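Local structure of catabolite activation-like protein (Xanthomonas campestris pv. campestris, 3IWZ) at residues D[66-69]-D[73-76]; D[192-197]-D[202-207]; D[89-94]-D[117-122]; D[31-36]-D[123-128]. The protein regulates virulence-factor production by activating or repressing many genes of the diffusible signal factor pathway, and appears to lose DNA binding when it takes up cyclic di-GMP. One frame throughout, in Å; residues are numbered along the deposited sequence.

Contact 1 of 4, residues D[66-69]-D[73-76]; sequences IAEE and RELV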
loop_
_atom_site.group_PDB
_atom_site.type_symbol
_atom_site.label_atom_id
_atom_site.label_comp_id
_atom_site.label_asym_id
_atom_site.label_seq_id
_atom_site.Cartn_x
_atom_site.Cartn_y
_atom_site.Cartn_z
ATOM N N ILE D 66 -3.410 7.347 9.221
ATOM C CA ILE D 66 -4.307 6.386 9.833
ATOM C C ILE D 66 -5.539 6.117 8.977
ATOM O O ILE D 66 -6.074 7.021 8.338
ATOM C CB ILE D 66 -4.762 6.895 11.228
ATOM C CG1 ILE D 66 -3.570 7.517 11.963
ATOM C CG2 ILE D 66 -5.333 5.737 12.050
ATOM C CD1 ILE D 66 -3.859 7.915 13.406
ATOM N N ALA D 67 -5.984 4.865 8.967
ATOM C CA ALA D 67 -7.171 4.470 8.211
ATOM C C ALA D 67 -8.267 4.159 9.220
ATOM O O ALA D 67 -7.990 3.637 10.302
ATOM C CB ALA D 67 -6.876 3.235 7.360
ATOM N N GLU D 68 -9.506 4.487 8.871
ATOM C CA GLU D 68 -10.635 4.242 9.753
ATOM C C GLU D 68 -11.549 3.158 9.204
ATOM O O GLU D 68 -11.564 2.895 8.004
ATOM C CB GLU D 68 -11.467 5.516 9.934
ATOM C CG GLU D 68 -10.850 6.583 10.807
ATOM C CD GLU D 68 -11.888 7.276 11.682
ATOM O OE1 GLU D 68 -12.953 7.657 11.145
ATOM O OE2 GLU D 68 -11.632 7.443 12.902
ATOM N N GLU D 69 -12.305 2.524 10.094
ATOM C CA GLU D 69 -13.262 1.515 9.677
ATOM C C GLU D 69 -14.623 2.028 10.109
ATOM O O GLU D 69 -14.785 3.227 10.342
ATOM C CB GLU D 69 -12.971 0.154 10.310
ATOM C CG GLU D 69 -12.276 -0.817 9.356
ATOM C CD GLU D 69 -13.088 -1.087 8.088
ATOM O OE1 GLU D 69 -12.510 -1.624 7.112
ATOM O OE2 GLU D 69 -14.304 -0.766 8.076
ATOM N N ARG D 73 -12.716 2.249 14.426
ATOM C CA ARG D 73 -11.452 1.662 14.813
ATOM C C ARG D 73 -10.385 2.317 13.937
ATOM O O ARG D 73 -10.676 2.759 12.823
ATOM C CB ARG D 73 -11.482 0.145 14.567
ATOM C CG ARG D 73 -12.609 -0.620 15.283
ATOM C CD ARG D 73 -12.363 -0.750 16.781
ATOM N NE ARG D 73 -11.133 -1.485 17.080
ATOM C CZ ARG D 73 -10.953 -2.782 16.851
ATOM N NH1 ARG D 73 -11.927 -3.513 16.319
ATOM N NH2 ARG D 73 -9.792 -3.351 17.149
ATOM N N GLU D 74 -9.157 2.382 14.434
ATOM C CA GLU D 74 -8.079 2.981 13.667
ATOM C C GLU D 74 -6.900 2.032 13.491
ATOM O O GLU D 74 -6.594 1.221 14.360
ATOM C CB GLU D 74 -7.576 4.262 14.344
ATOM C CG GLU D 74 -8.633 5.333 14.583
ATOM C CD GLU D 74 -8.023 6.637 15.056
ATOM O OE1 GLU D 74 -7.285 6.627 16.063
ATOM O OE2 GLU D 74 -8.280 7.677 14.416
ATOM N N LEU D 75 -6.237 2.154 12.349
ATOM C CA LEU D 75 -5.065 1.352 12.045
ATOM C C LEU D 75 -3.984 2.291 11.504
ATOM O O LEU D 75 -4.120 2.864 10.413
ATOM C CB LEU D 75 -5.397 0.271 11.005
ATOM C CG LEU D 75 -4.277 -0.692 10.583
ATOM C CD1 LEU D 75 -3.882 -1.585 11.759
ATOM C CD2 LEU D 75 -4.758 -1.553 9.405
ATOM N N VAL D 76 -2.926 2.468 12.288
ATOM C CA VAL D 76 -1.809 3.299 11.877
ATOM C C VAL D 76 -1.128 2.562 10.725
ATOM O O VAL D 76 -0.800 1.376 10.842
ATOM C CB VAL D 76 -0.806 3.491 13.045
ATOM C CG1 VAL D 76 0.479 4.144 12.552
ATOM C CG2 VAL D 76 -1.443 4.339 14.130
#
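Ala67 O is held twice by the opposite strand: Leu75 N donates to it over 3.1 Å, and the CA-H of Glu74 leans on it with CA 3.4 Å away. This is the turn end of an antiparallel beta hairpin in the cyclic nucleotide-binding beta-roll domain, formed by strands 63-68 and 74-80. The two short strand axes approach to 4.7 Å, with directions 157° apart. Ala67 N returns a bond to Leu75 O at 3.1 Å, which closes the hydrogen-bonded pair; the Ile66-Val76 and Glu68-Glu74 pairs that flank it are non-hydrogen-bonded. Past the end of the regular strands, Glu69 N still reaches Arg73 O at 3.2 Å, at the mouth of the turn. Ala67 and Leu75 share one face, where Ser153 and Phe157 of the second subunit pack against the hairpin. On the other face Glu68 and Glu74 run side by side, their carboxylate planes turned 72° against each other and Glu68 OE2 only 3.7 Å from Glu74 OE2. Two like charges this close would be costly alone, but Arg103 forms a salt bridge with Glu74 OE2, Arg195 takes its OE1, and Arg47 is a weak, long partner of Glu68; together they probably offset the repulsion. Glu74 thereby ties the hairpin to helix 190-197 of the DNA-binding domain. On the same face as the acids, the branch of Ile66 opposite its backbone N (chi1 -41° for CG1) carries the packing: CG2 lies 3.5 Å from Glu74 CB.

Contact 2 of 4, residues D[192-197]-D[202-207]; sequences ELARLV and EMAGRV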
loop_
_atom_site.group_PDB
_atom_site.type_symbol
_atom_site.label_atom_id
_atom_site.label_comp_id
_atom_site.label_asym_id
_atom_site.label_seq_id
_atom_site.Cartn_x
_atom_site.Cartn_y
_atom_site.Cartn_z
ATOM N N GLU D 192 -1.912 3.599 21.028
ATOM C CA GLU D 192 -1.148 3.544 19.782
ATOM C C GLU D 192 -0.704 2.134 19.423
ATOM O O GLU D 192 -0.665 1.770 18.248
ATOM C CB GLU D 192 0.080 4.457 19.856
ATOM C CG GLU D 192 -0.151 5.851 19.282
ATOM C CD GLU D 192 -0.469 5.827 17.792
ATOM O OE1 GLU D 192 0.418 5.447 16.997
ATOM O OE2 GLU D 192 -1.604 6.188 17.416
ATOM N N LEU D 193 -0.364 1.340 20.432
ATOM C CA LEU D 193 0.064 -0.029 20.186
ATOM C C LEU D 193 -1.077 -0.778 19.515
ATOM O O LEU D 193 -0.887 -1.453 18.497
ATOM C CB LEU D 193 0.420 -0.723 21.497
ATOM C CG LEU D 193 1.261 -1.983 21.308
ATOM C CD1 LEU D 193 2.578 -1.597 20.652
ATOM C CD2 LEU D 193 1.512 -2.653 22.649
ATOM N N ALA D 194 -2.265 -0.641 20.091
ATOM C CA ALA D 194 -3.453 -1.292 19.560
ATOM C C ALA D 194 -3.791 -0.777 18.154
ATOM O O ALA D 194 -4.344 -1.505 17.334
ATOM C CB ALA D 194 -4.616 -1.073 20.495
ATOM N N ARG D 195 -3.463 0.480 17.881
ATOM C CA ARG D 195 -3.722 1.063 16.570
ATOM C C ARG D 195 -2.668 0.593 15.570
ATOM O O ARG D 195 -2.900 0.577 14.362
ATOM C CB ARG D 195 -3.711 2.594 16.652
ATOM C CG ARG D 195 -4.989 3.189 17.196
ATOM C CD ARG D 195 -5.011 4.707 17.063
ATOM N NE ARG D 195 -4.095 5.345 17.997
ATOM C CZ ARG D 195 -4.443 6.306 18.845
ATOM N NH1 ARG D 195 -3.539 6.830 19.665
ATOM N NH2 ARG D 195 -5.698 6.744 18.874
ATOM N N LEU D 196 -1.510 0.205 16.087
ATOM C CA LEU D 196 -0.427 -0.265 15.239
ATOM C C LEU D 196 -0.642 -1.682 14.746
ATOM O O LEU D 196 -0.460 -1.962 13.558
ATOM C CB LEU D 196 0.908 -0.183 15.983
ATOM C CG LEU D 196 1.537 1.207 16.060
ATOM C CD1 LEU D 196 2.688 1.207 17.044
ATOM C CD2 LEU D 196 2.010 1.616 14.681
ATOM N N VAL D 197 -1.033 -2.575 15.648
ATOM C CA VAL D 197 -1.237 -3.976 15.277
ATOM C C VAL D 197 -2.663 -4.311 14.887
ATOM O O VAL D 197 -2.944 -5.432 14.486
ATOM C CB VAL D 197 -0.822 -4.933 16.422
ATOM C CG1 VAL D 197 0.623 -4.686 16.805
ATOM C CG2 VAL D 197 -1.737 -4.749 17.619
ATOM N N GLU D 202 -7.719 -2.579 24.736
ATOM C CA GLU D 202 -7.743 -3.509 25.854
ATOM C C GLU D 202 -6.858 -4.731 25.591
ATOM O O GLU D 202 -5.932 -5.001 26.358
ATOM C CB GLU D 202 -9.187 -3.947 26.132
ATOM C CG GLU D 202 -10.088 -3.964 24.896
ATOM C CD GLU D 202 -11.117 -2.843 24.901
ATOM O OE1 GLU D 202 -12.031 -2.886 25.755
ATOM O OE2 GLU D 202 -11.018 -1.924 24.056
ATOM N N MET D 203 -7.134 -5.460 24.509
ATOM C CA MET D 203 -6.348 -6.649 24.176
ATOM C C MET D 203 -4.869 -6.305 24.182
ATOM O O MET D 203 -4.050 -7.061 24.703
ATOM C CB MET D 203 -6.733 -7.199 22.800
ATOM C CG MET D 203 -6.845 -8.728 22.744
ATOM S SD MET D 203 -5.401 -9.614 23.405
ATOM C CE MET D 203 -5.905 -11.336 23.175
ATOM N N ALA D 204 -4.529 -5.157 23.605
ATOM C CA ALA D 204 -3.142 -4.725 23.555
ATOM C C ALA D 204 -2.578 -4.669 24.968
ATOM O O ALA D 204 -1.385 -4.880 25.178
ATOM C CB ALA D 204 -3.039 -3.359 22.896
ATOM N N GLY D 205 -3.442 -4.378 25.935
ATOM C CA GLY D 205 -3.001 -4.310 27.317
ATOM C C GLY D 205 -2.716 -5.698 27.849
ATOM O O GLY D 205 -1.680 -5.944 28.473
ATOM N N ARG D 206 -3.646 -6.610 27.585
ATOM C CA ARG D 206 -3.525 -7.993 28.023
ATOM C C ARG D 206 -2.188 -8.602 27.609
ATOM O O ARG D 206 -1.616 -9.409 28.336
ATOM C CB ARG D 206 -4.673 -8.818 27.437
ATOM C CG ARG D 206 -4.693 -10.276 27.865
ATOM C CD ARG D 206 -5.735 -11.044 27.063
ATOM N NE ARG D 206 -7.059 -10.437 27.173
ATOM C CZ ARG D 206 -8.118 -10.802 26.456
ATOM N NH1 ARG D 206 -8.018 -11.778 25.561
ATOM N NH2 ARG D 206 -9.282 -10.190 26.637
ATOM N N VAL D 207 -1.687 -8.209 26.442
ATOM C CA VAL D 207 -0.419 -8.730 25.939
ATOM C C VAL D 207 0.777 -8.000 26.543
ATOM O O VAL D 207 1.860 -8.564 26.668
ATOM C CB VAL D 207 -0.350 -8.629 24.394
ATOM C CG1 VAL D 207 0.988 -9.157 23.894
ATOM C CG2 VAL D 207 -1.491 -9.421 23.771
#
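Helices 190-197 and 201-213 come nearest where Ala194 faces Ala204, with the CA atoms of Ala194 and Ala204 5.3 Å apart. Such a close approach of backbones is possible because both residues carry just a methyl group. Each CB points toward the other helix, and Ala194 CB meets Ala204 CB at 3.7 Å, methyl against methyl. Ala204 CB also sits 3.9 Å from Ala194 CA, which brings it almost onto the main chain of the first helix. Leu193 adds a looser touch: its CD2 methyl lies 4.4 Å from Ala204 O. No hydrogen bond runs between the two segments; the contact is van der Waals packing, chiefly methyl on methyl, and Cys199 in the connecting turn touches both alanines. Farther round, Leu193 and Val207 both rest on Ile164 of helix 160-172, a third helix that spans the pair. Arg195 and Glu192 lie outside this interface and form a salt bridge within their own helix, NE of Arg195 to OE2 of Glu192. At the start of the second helix, Ser200 OG receives a bond from Met203 N. Two helices packed closely through small residues across a short turn are consistent with the helix-turn-helix motif of the CRP family; by analogy with CRP, helix 201-213 would be the recognition helix that enters the DNA major groove.

Contact 3 of 4, residues D[89-94]-D[117-122]; sequences MGLFIE and RLQQLF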
loop_
_atom_site.group_PDB
_atom_site.type_symbol
_atom_site.label_atom_id
_atom_site.label_comp_id
_atom_site.label_asym_id
_atom_site.label_seq_id
_atom_site.Cartn_x
_atom_site.Cartn_y
_atom_site.Cartn_z
ATOM N N MET D 89 -2.325 11.411 -2.586
ATOM C CA MET D 89 -3.224 10.599 -3.406
ATOM C C MET D 89 -4.016 11.363 -4.469
ATOM O O MET D 89 -4.018 10.975 -5.635
ATOM C CB MET D 89 -4.191 9.801 -2.528
ATOM C CG MET D 89 -4.882 8.673 -3.299
ATOM S SD MET D 89 -6.043 7.694 -2.323
ATOM C CE MET D 89 -7.585 8.522 -2.702
ATOM N N GLY D 90 -4.690 12.433 -4.065
ATOM C CA GLY D 90 -5.463 13.224 -5.004
ATOM C C GLY D 90 -4.663 13.756 -6.181
ATOM O O GLY D 90 -5.233 14.131 -7.202
ATOM N N LEU D 91 -3.342 13.793 -6.056
ATOM C CA LEU D 91 -2.498 14.269 -7.146
ATOM C C LEU D 91 -2.379 13.202 -8.244
ATOM O O LEU D 91 -1.871 13.462 -9.338
ATOM C CB LEU D 91 -1.104 14.602 -6.617
ATOM C CG LEU D 91 -0.044 14.950 -7.658
ATOM C CD1 LEU D 91 -0.450 16.229 -8.379
ATOM C CD2 LEU D 91 1.312 15.122 -6.977
ATOM N N PHE D 92 -2.866 12.004 -7.943
ATOM C CA PHE D 92 -2.777 10.882 -8.869
ATOM C C PHE D 92 -4.127 10.260 -9.184
ATOM O O PHE D 92 -4.357 9.796 -10.295
ATOM C CB PHE D 92 -1.880 9.809 -8.266
ATOM C CG PHE D 92 -0.458 10.227 -8.112
ATOM C CD1 PHE D 92 0.419 10.140 -9.183
ATOM C CD2 PHE D 92 0.014 10.689 -6.889
ATOM C CE1 PHE D 92 1.750 10.503 -9.041
ATOM C CE2 PHE D 92 1.350 11.059 -6.734
ATOM C CZ PHE D 92 2.219 10.965 -7.807
ATOM N N ILE D 93 -5.002 10.231 -8.190
ATOM C CA ILE D 93 -6.320 9.659 -8.362
ATOM C C ILE D 93 -7.355 10.726 -8.073
ATOM O O ILE D 93 -7.797 10.880 -6.927
ATOM C CB ILE D 93 -6.568 8.489 -7.389
ATOM C CG1 ILE D 93 -5.461 7.449 -7.517
ATOM C CG2 ILE D 93 -7.909 7.852 -7.687
ATOM C CD1 ILE D 93 -5.583 6.343 -6.491
ATOM N N GLU D 94 -7.731 11.462 -9.114
ATOM C CA GLU D 94 -8.728 12.513 -8.991
ATOM C C GLU D 94 -9.825 12.038 -8.049
ATOM O O GLU D 94 -10.530 11.071 -8.326
ATOM C CB GLU D 94 -9.317 12.849 -10.370
ATOM C CG GLU D 94 -8.302 13.443 -11.350
ATOM C CD GLU D 94 -8.821 13.489 -12.780
ATOM O OE1 GLU D 94 -9.857 14.146 -13.015
ATOM O OE2 GLU D 94 -8.189 12.865 -13.669
ATOM N N ARG D 117 -2.224 24.034 -8.708
ATOM C CA ARG D 117 -1.102 24.951 -8.854
ATOM C C ARG D 117 0.222 24.227 -8.953
ATOM O O ARG D 117 1.231 24.834 -9.296
ATOM C CB ARG D 117 -1.047 25.951 -7.692
ATOM C CG ARG D 117 -1.688 27.293 -8.020
ATOM C CD ARG D 117 -1.055 27.911 -9.277
ATOM N NE ARG D 117 0.276 28.472 -9.041
ATOM C CZ ARG D 117 1.121 28.829 -10.007
ATOM N NH1 ARG D 117 0.784 28.676 -11.284
ATOM N NH2 ARG D 117 2.300 29.358 -9.699
ATOM N N LEU D 118 0.232 22.934 -8.650
ATOM C CA LEU D 118 1.471 22.175 -8.732
ATOM C C LEU D 118 1.746 21.809 -10.183
ATOM O O LEU D 118 2.808 22.133 -10.716
ATOM C CB LEU D 118 1.394 20.900 -7.883
ATOM C CG LEU D 118 2.700 20.098 -7.805
ATOM C CD1 LEU D 118 3.784 20.956 -7.194
ATOM C CD2 LEU D 118 2.500 18.849 -6.976
ATOM N N GLN D 119 0.784 21.146 -10.821
ATOM C CA GLN D 119 0.935 20.740 -12.213
ATOM C C GLN D 119 1.024 21.964 -13.129
ATOM O O GLN D 119 1.623 21.901 -14.201
ATOM C CB GLN D 119 -0.217 19.811 -12.624
ATOM C CG GLN D 119 -0.291 18.548 -11.756
ATOM C CD GLN D 119 -1.210 17.474 -12.311
ATOM O OE1 GLN D 119 -2.373 17.731 -12.633
ATOM N NE2 GLN D 119 -0.692 16.256 -12.414
ATOM N N GLN D 120 0.432 23.076 -12.706
ATOM C CA GLN D 120 0.524 24.297 -13.498
ATOM C C GLN D 120 1.984 24.728 -13.397
ATOM O O GLN D 120 2.557 25.258 -14.346
ATOM C CB GLN D 120 -0.384 25.398 -12.944
ATOM C CG GLN D 120 -1.876 25.140 -13.134
ATOM C CD GLN D 120 -2.739 26.266 -12.577
ATOM O OE1 GLN D 120 -3.959 26.122 -12.434
ATOM N NE2 GLN D 120 -2.111 27.395 -12.265
ATOM N N LEU D 121 2.580 24.490 -12.231
ATOM C CA LEU D 121 3.981 24.818 -12.016
ATOM C C LEU D 121 4.834 23.764 -12.715
ATOM O O LEU D 121 5.948 24.051 -13.152
ATOM C CB LEU D 121 4.312 24.839 -10.520
ATOM C CG LEU D 121 3.887 26.056 -9.691
ATOM C CD1 LEU D 121 4.313 25.868 -8.239
ATOM C CD2 LEU D 121 4.526 27.314 -10.268
ATOM N N PHE D 122 4.305 22.543 -12.812
ATOM C CA PHE D 122 5.011 21.443 -13.469
ATOM C C PHE D 122 5.112 21.713 -14.964
ATOM O O PHE D 122 5.914 21.090 -15.664
ATOM C CB PHE D 122 4.283 20.109 -13.253
ATOM C CG PHE D 122 4.670 19.391 -11.984
ATOM C CD1 PHE D 122 4.062 18.184 -11.651
ATOM C CD2 PHE D 122 5.637 19.911 -11.125
ATOM C CE1 PHE D 122 4.408 17.503 -10.486
ATOM C CE2 PHE D 122 5.990 19.237 -9.955
ATOM C CZ PHE D 122 5.371 18.030 -9.636
#
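Leu91 and Leu118 meet nearly perpendicular, methyl to methyl, with Leu91 CD2 3.9 Å from Leu118 CD2. The contact belongs to the cyclic nucleotide-binding domain. Residues 89-94 follow strand 85-86 at the place where relatives carry the short helix of the phosphate-binding cassette, while residues 117-122 lie on helix 115-122, which follows the last strand of the beta roll. Leu91 does the reaching: its CG stands opposite the backbone N (chi1 173°), which sends both methyls out to the helix. The second methyl, CD1, is met at a slant by Gln119, whose extended chain passes with CG at 4.1 Å and NE2 at 4.0 Å from Leu91 CD1. The leucine is thus gripped by one apolar and one amide-bearing side chain from consecutive helix positions, with no hydrogen bond between the segments. Each leucine also lies over an aromatic ring of its own segment. Leu118 CG stands 3.8 Å above the ring plane of Phe122, offset toward the rim, and Leu91 CG covers one face of Phe92 in a similar way. The second subunit reaches in as well: its Tyr135 hydroxyl bonds to Leu91 O, its ring meets that of Phe92, and Gln119 packs on it, so this buried patch borders the dimer interface. At the bend that presents Leu91, Met89 O accepts from both Phe92 N and Ile93 N, each at 2.8 Å.

Contact 4 of 4, residues D[31-36]-D[123-128]; sequences LAHSHR and QTSLSP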
loop_
_atom_site.group_PDB
_atom_site.type_symbol
_atom_site.label_atom_id
_atom_site.label_comp_id
_atom_site.label_asym_id
_atom_site.label_seq_id
_atom_site.Cartn_x
_atom_site.Cartn_y
_atom_site.Cartn_z
ATOM N N LEU D 31 9.480 24.646 -2.482
ATOM C CA LEU D 31 8.922 25.317 -1.314
ATOM C C LEU D 31 8.660 26.802 -1.565
ATOM O O LEU D 31 7.795 27.405 -0.930
ATOM C CB LEU D 31 9.859 25.158 -0.114
ATOM C CG LEU D 31 10.157 23.734 0.369
ATOM C CD1 LEU D 31 11.026 23.803 1.617
ATOM C CD2 LEU D 31 8.853 22.999 0.662
ATOM N N ALA D 32 9.403 27.386 -2.499
ATOM C CA ALA D 32 9.240 28.799 -2.821
ATOM C C ALA D 32 7.790 29.134 -3.177
ATOM O O ALA D 32 7.369 30.281 -3.042
ATOM C CB ALA D 32 10.172 29.194 -3.977
ATOM N N HIS D 33 7.034 28.136 -3.630
ATOM C CA HIS D 33 5.635 28.346 -4.008
ATOM C C HIS D 33 4.668 27.760 -2.979
ATOM O O HIS D 33 3.453 27.772 -3.184
ATOM C CB HIS D 33 5.329 27.704 -5.373
ATOM C CG HIS D 33 6.223 28.161 -6.487
ATOM N ND1 HIS D 33 7.455 27.593 -6.734
ATOM C CD2 HIS D 33 6.053 29.113 -7.434
ATOM C CE1 HIS D 33 8.004 28.172 -7.787
ATOM N NE2 HIS D 33 7.173 29.098 -8.230
ATOM N N SER D 34 5.197 27.249 -1.873
ATOM C CA SER D 34 4.351 26.651 -0.848
ATOM C C SER D 34 4.073 27.554 0.350
ATOM O O SER D 34 4.789 28.523 0.606
ATOM C CB SER D 34 4.983 25.360 -0.339
ATOM O OG SER D 34 6.142 25.650 0.416
ATOM N N HIS D 35 3.026 27.197 1.087
ATOM C CA HIS D 35 2.603 27.921 2.277
ATOM C C HIS D 35 2.945 27.084 3.512
ATOM O O HIS D 35 2.277 26.088 3.810
ATOM C CB HIS D 35 1.088 28.183 2.204
ATOM C CG HIS D 35 0.546 28.993 3.346
ATOM N ND1 HIS D 35 1.227 30.056 3.899
ATOM C CD2 HIS D 35 -0.640 28.925 3.999
ATOM C CE1 HIS D 35 0.487 30.609 4.846
ATOM N NE2 HIS D 35 -0.650 29.942 4.926
ATOM N N ARG D 36 4.001 27.478 4.213
ATOM C CA ARG D 36 4.433 26.775 5.415
ATOM C C ARG D 36 3.549 27.149 6.602
ATOM O O ARG D 36 3.318 28.327 6.872
ATOM C CB ARG D 36 5.890 27.127 5.743
ATOM C CG ARG D 36 6.935 26.564 4.779
ATOM C CD ARG D 36 7.828 27.678 4.244
ATOM N NE ARG D 36 9.214 27.257 4.036
ATOM C CZ ARG D 36 10.029 26.847 5.005
ATOM N NH1 ARG D 36 9.597 26.794 6.259
ATOM N NH2 ARG D 36 11.284 26.499 4.725
ATOM N N GLN D 123 4.282 22.631 -15.449
ATOM C CA GLN D 123 4.294 23.005 -16.858
ATOM C C GLN D 123 4.956 24.371 -17.082
ATOM O O GLN D 123 5.025 24.857 -18.211
ATOM C CB GLN D 123 2.874 23.006 -17.418
ATOM C CG GLN D 123 2.286 21.611 -17.562
ATOM C CD GLN D 123 3.133 20.700 -18.448
ATOM O OE1 GLN D 123 4.301 20.442 -18.158
ATOM N NE2 GLN D 123 2.540 20.210 -19.534
ATOM N N THR D 124 5.442 24.981 -16.002
ATOM C CA THR D 124 6.120 26.268 -16.081
ATOM C C THR D 124 7.519 26.261 -15.438
ATOM O O THR D 124 8.380 25.467 -15.821
ATOM C CB THR D 124 5.259 27.392 -15.457
ATOM O OG1 THR D 124 4.466 26.859 -14.389
ATOM C CG2 THR D 124 4.343 28.003 -16.511
ATOM N N SER D 125 7.749 27.131 -14.459
ATOM C CA SER D 125 9.061 27.212 -13.823
ATOM C C SER D 125 9.520 25.969 -13.066
ATOM O O SER D 125 10.645 25.940 -12.561
ATOM C CB SER D 125 9.119 28.420 -12.882
ATOM O OG SER D 125 8.293 28.242 -11.747
ATOM N N LEU D 126 8.672 24.945 -12.985
ATOM C CA LEU D 126 9.039 23.718 -12.269
ATOM C C LEU D 126 9.165 22.491 -13.171
ATOM O O LEU D 126 9.536 21.409 -12.717
ATOM C CB LEU D 126 8.033 23.447 -11.136
ATOM C CG LEU D 126 8.413 23.952 -9.733
ATOM C CD1 LEU D 126 9.082 25.318 -9.820
ATOM C CD2 LEU D 126 7.162 23.998 -8.852
ATOM N N SER D 127 8.871 22.672 -14.454
ATOM C CA SER D 127 8.948 21.593 -15.436
ATOM C C SER D 127 10.241 20.769 -15.326
ATOM O O SER D 127 10.205 19.538 -15.398
ATOM C CB SER D 127 8.809 22.177 -16.851
ATOM O OG SER D 127 8.625 21.163 -17.826
ATOM N N PRO D 128 11.399 21.435 -15.152
ATOM C CA PRO D 128 12.680 20.720 -15.037
ATOM C C PRO D 128 12.805 19.919 -13.739
ATOM O O PRO D 128 13.597 18.981 -13.641
ATOM C CB PRO D 128 13.714 21.845 -15.106
ATOM C CG PRO D 128 13.003 22.929 -15.886
ATOM C CD PRO D 128 11.626 22.885 -15.279
#
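The imidazole of His33 meets two side chains of the facing turn: its CE1 lies 3.7 Å from Leu126 CD1, and its NE2 lies 3.8 Å from Ser125 OG, too far for a hydrogen bond. The side chains of His33 and Leu126 run antiparallel, one alongside the other, and both leucine methyls come within 4.2 Å of His33 ND1. That nitrogen has its polar partner in Arg29 O, on the helix before it, which restrains the rotation of the ring and suggests that ND1 carries the proton. With CG opposite the carbonyl carbon (chi1 -55°), the His33 ring is directed across to the turn. Behind this first shell, Leu121 of helix 115-122 packs on both His33 and Leu126, and His33 also touches Ile113 of strand 108-114. The partners are held in place by a type I beta turn from Thr124 to Ser127, in which Ser127 N bonds to Thr124 O at 3.1 Å. Leu126 N also reaches back to Leu121 O at 2.9 Å, probably as a hydrogen bond. On the other side, Leu31 O accepts both N and OG of Ser34, each at 2.8 Å, as the chain leaves helix 24-32 for strand 35-39. The contact thus closes the far end of the cyclic nucleotide-binding beta roll, where the N-terminal helix turns into the sheet and, as in CRP, a short turn leads into the long dimerisation helix, here 130-157.

In the fold
Following the chain from the N terminus, contact 4 opens first, at the exit of helix 24-32, and closes only after helix 115-122, so its loop takes in nearly the whole beta roll. Contacts 1 and 3 both fall within that loop, one after the other: contact 1 shuts a short hairpin, and contact 3 spans the strands between residues 94 and 117. Contact 2 lies beyond them all, in the DNA-binding domain. Contacts 3 and 4 are neighbours, one on helix 115-122 and the other on the turn that follows it, whereas contacts 1 and 2 touch across the junction between the two domains. The centres of contacts 2 and 4 are about 42 Å apart.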